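Side-chain contact in uncharacterized protein (Legionella pneumophila subsp. pneumophila, PDB 4WRP), which is of unknown function but is a probable effector, represented by its helical C-terminal DUF5617 domain: residues R42-D47 against T54-F59. Sequence-based numbering, arbitrary orientation.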
loop_
_atom_site.group_PDB
_atom_site.type_symbol
_atom_site.label_atom_id
_atom_site.label_comp_id
_atom_site.label_asym_id
_atom_site.label_seq_id
_atom_site.Cartn_x
_atom_site.Cartn_y
_atom_site.Cartn_z
ATOM N N ARG A 42 1.497 0.198 12.022
ATOM C CA ARG A 42 1.293 -1.262 11.852
ATOM C C ARG A 42 -0.146 -1.691 12.150
ATOM O O ARG A 42 -0.789 -2.462 11.396
ATOM C CB ARG A 42 2.237 -2.026 12.747
ATOM C CG ARG A 42 2.160 -3.534 12.468
ATOM C CD ARG A 42 2.602 -4.401 13.631
ATOM N NE ARG A 42 2.498 -5.822 13.221
ATOM C CZ ARG A 42 1.366 -6.534 13.192
ATOM N NH1 ARG A 42 0.215 -5.985 13.579
ATOM N NH2 ARG A 42 1.369 -7.825 12.788
ATOM N N THR A 43 -0.677 -1.165 13.247
ATOM C CA THR A 43 -2.070 -1.429 13.607
ATOM C C THR A 43 -3.065 -1.090 12.507
ATOM O O THR A 43 -3.929 -1.899 12.161
ATOM C CB THR A 43 -2.432 -0.713 14.918
ATOM O OG1 THR A 43 -1.530 -1.202 15.905
ATOM C CG2 THR A 43 -3.820 -1.073 15.338
ATOM N N VAL A 44 -2.907 0.102 11.944
ATOM C CA VAL A 44 -3.781 0.560 10.900
ATOM C C VAL A 44 -3.630 -0.273 9.623
ATOM O O VAL A 44 -4.618 -0.589 8.950
ATOM C CB VAL A 44 -3.497 2.047 10.633
ATOM C CG1 VAL A 44 -4.143 2.519 9.352
ATOM C CG2 VAL A 44 -3.974 2.844 11.853
ATOM N N LEU A 45 -2.403 -0.586 9.253
ATOM C CA LEU A 45 -2.181 -1.451 8.078
ATOM C C LEU A 45 -2.746 -2.837 8.310
ATOM O O LEU A 45 -3.342 -3.427 7.419
ATOM C CB LEU A 45 -0.683 -1.546 7.751
ATOM C CG LEU A 45 0.052 -0.271 7.416
ATOM C CD1 LEU A 45 1.520 -0.689 7.172
ATOM C CD2 LEU A 45 -0.527 0.424 6.213
ATOM N N ASP A 46 -2.565 -3.375 9.503
ATOM C CA ASP A 46 -3.110 -4.716 9.758
ATOM C C ASP A 46 -4.631 -4.704 9.633
ATOM O O ASP A 46 -5.201 -5.560 9.017
ATOM C CB ASP A 46 -2.659 -5.203 11.127
ATOM C CG ASP A 46 -2.905 -6.715 11.326
ATOM O OD1 ASP A 46 -2.785 -7.540 10.386
ATOM O OD2 ASP A 46 -3.214 -7.075 12.457
ATOM N N ASP A 47 -5.275 -3.680 10.189
ATOM C CA ASP A 47 -6.719 -3.535 10.085
ATOM C C ASP A 47 -7.132 -3.493 8.614
ATOM O O ASP A 47 -8.093 -4.158 8.209
ATOM C CB ASP A 47 -7.206 -2.308 10.878
ATOM C CG ASP A 47 -8.698 -2.108 10.775
ATOM O OD1 ASP A 47 -9.414 -3.094 11.078
ATOM O OD2 ASP A 47 -9.138 -0.982 10.374
ATOM N N THR A 54 -11.957 -1.599 11.753
ATOM C CA THR A 54 -11.705 -0.687 12.869
ATOM C C THR A 54 -11.396 0.735 12.439
ATOM O O THR A 54 -11.949 1.652 12.998
ATOM C CB THR A 54 -10.586 -1.168 13.799
ATOM O OG1 THR A 54 -10.862 -2.507 14.208
ATOM C CG2 THR A 54 -10.526 -0.308 15.053
ATOM N N TRP A 55 -10.507 0.934 11.476
ATOM C CA TRP A 55 -9.996 2.279 11.170
ATOM C C TRP A 55 -10.401 2.794 9.810
ATOM O O TRP A 55 -10.290 3.975 9.550
ATOM C CB TRP A 55 -8.465 2.264 11.242
ATOM C CG TRP A 55 -7.927 2.211 12.619
ATOM C CD1 TRP A 55 -7.443 1.109 13.301
ATOM C CD2 TRP A 55 -7.809 3.322 13.507
ATOM N NE1 TRP A 55 -7.030 1.494 14.566
ATOM C CE2 TRP A 55 -7.258 2.840 14.717
ATOM C CE3 TRP A 55 -8.141 4.678 13.403
ATOM C CZ2 TRP A 55 -7.032 3.670 15.809
ATOM C CZ3 TRP A 55 -7.889 5.514 14.493
ATOM C CH2 TRP A 55 -7.350 5.007 15.673
ATOM N N TRP A 56 -10.853 1.899 8.931
ATOM C CA TRP A 56 -11.099 2.227 7.523
ATOM C C TRP A 56 -12.579 2.269 7.118
ATOM O O TRP A 56 -12.874 2.265 5.917
ATOM C CB TRP A 56 -10.404 1.189 6.638
ATOM C CG TRP A 56 -8.935 1.196 6.742
ATOM C CD1 TRP A 56 -8.203 0.638 7.719
ATOM C CD2 TRP A 56 -8.009 1.844 5.863
ATOM N NE1 TRP A 56 -6.894 0.841 7.503
ATOM C CE2 TRP A 56 -6.733 1.591 6.371
ATOM C CE3 TRP A 56 -8.140 2.600 4.695
ATOM C CZ2 TRP A 56 -5.562 2.057 5.750
ATOM C CZ3 TRP A 56 -6.978 3.052 4.061
ATOM C CH2 TRP A 56 -5.712 2.785 4.599
ATOM N N ALA A 57 -13.512 2.319 8.080
ATOM C CA ALA A 57 -14.955 2.261 7.741
ATOM C C ALA A 57 -15.380 3.420 6.839
ATOM O O ALA A 57 -16.123 3.225 5.878
ATOM C CB ALA A 57 -15.802 2.227 8.996
ATOM N N LYS A 58 -14.874 4.620 7.106
ATOM C CA LYS A 58 -15.181 5.783 6.276
ATOM C C LYS A 58 -14.846 5.549 4.790
ATOM O O LYS A 58 -15.444 6.154 3.908
ATOM C CB LYS A 58 -14.414 7.019 6.806
ATOM C CG LYS A 58 -14.465 8.228 5.877
ATOM C CD LYS A 58 -13.950 9.501 6.532
ATOM C CE LYS A 58 -13.943 10.648 5.517
ATOM N NZ LYS A 58 -13.957 11.973 6.206
ATOM N N PHE A 59 -13.872 4.678 4.520
ATOM C CA PHE A 59 -13.378 4.436 3.182
ATOM C C PHE A 59 -13.753 3.052 2.678
ATOM O O PHE A 59 -13.058 2.505 1.827
ATOM C CB PHE A 59 -11.850 4.559 3.204
ATOM C CG PHE A 59 -11.384 5.868 3.694
ATOM C CD1 PHE A 59 -11.457 6.973 2.878
ATOM C CD2 PHE A 59 -10.898 6.008 4.957
ATOM C CE1 PHE A 59 -11.036 8.211 3.326
ATOM C CE2 PHE A 59 -10.479 7.231 5.407
ATOM C CZ PHE A 59 -10.569 8.336 4.595
HETATM O O HOH W 1 -8.792 -4.911 12.779
#
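Asp47 reaches from helix 34-49 to two consecutive backbone amides, one for each carboxylate oxygen. Asp47 OD1 accepts a hydrogen bond from Thr54 N on its syn side, somewhat out of the carboxylate plane (3.0 Å), while Trp55 N, 2.6 Å from Asp47 OD2, comes in from above that plane. With CG anti to the backbone N (chi1 179°), the short acidic side chain extends toward the loop, and the two bonds fix its rotation; a water donates to OD1. Asp47 OD2 lies at the edge of the Trp56 indole, 3.2 Å from Trp56 CD1, whose probably polarised C-H points at it. Trp56 NE1 donates a nearly straight bond (166°) to Val44 O, 3.1 Å away, with the donor above the carbonyl plane and the acceptor in the indole plane; indole suits this buried place, its apolar surface packing while its single N-H finds an acceptor. Segment 54-59 thus folds back on the helix, carrying Trp56 into the core to stack on Trp13 of helix 6-21. Branched Val44 serves both indoles: Val44 CG1 packs against Trp56 CZ2 at 3.9 Å, and Val44 CG2 makes a CH-pi contact over one face of the Trp55 five-membered ring, 4.0 Å from its centroid. Trp55 stacks with His26.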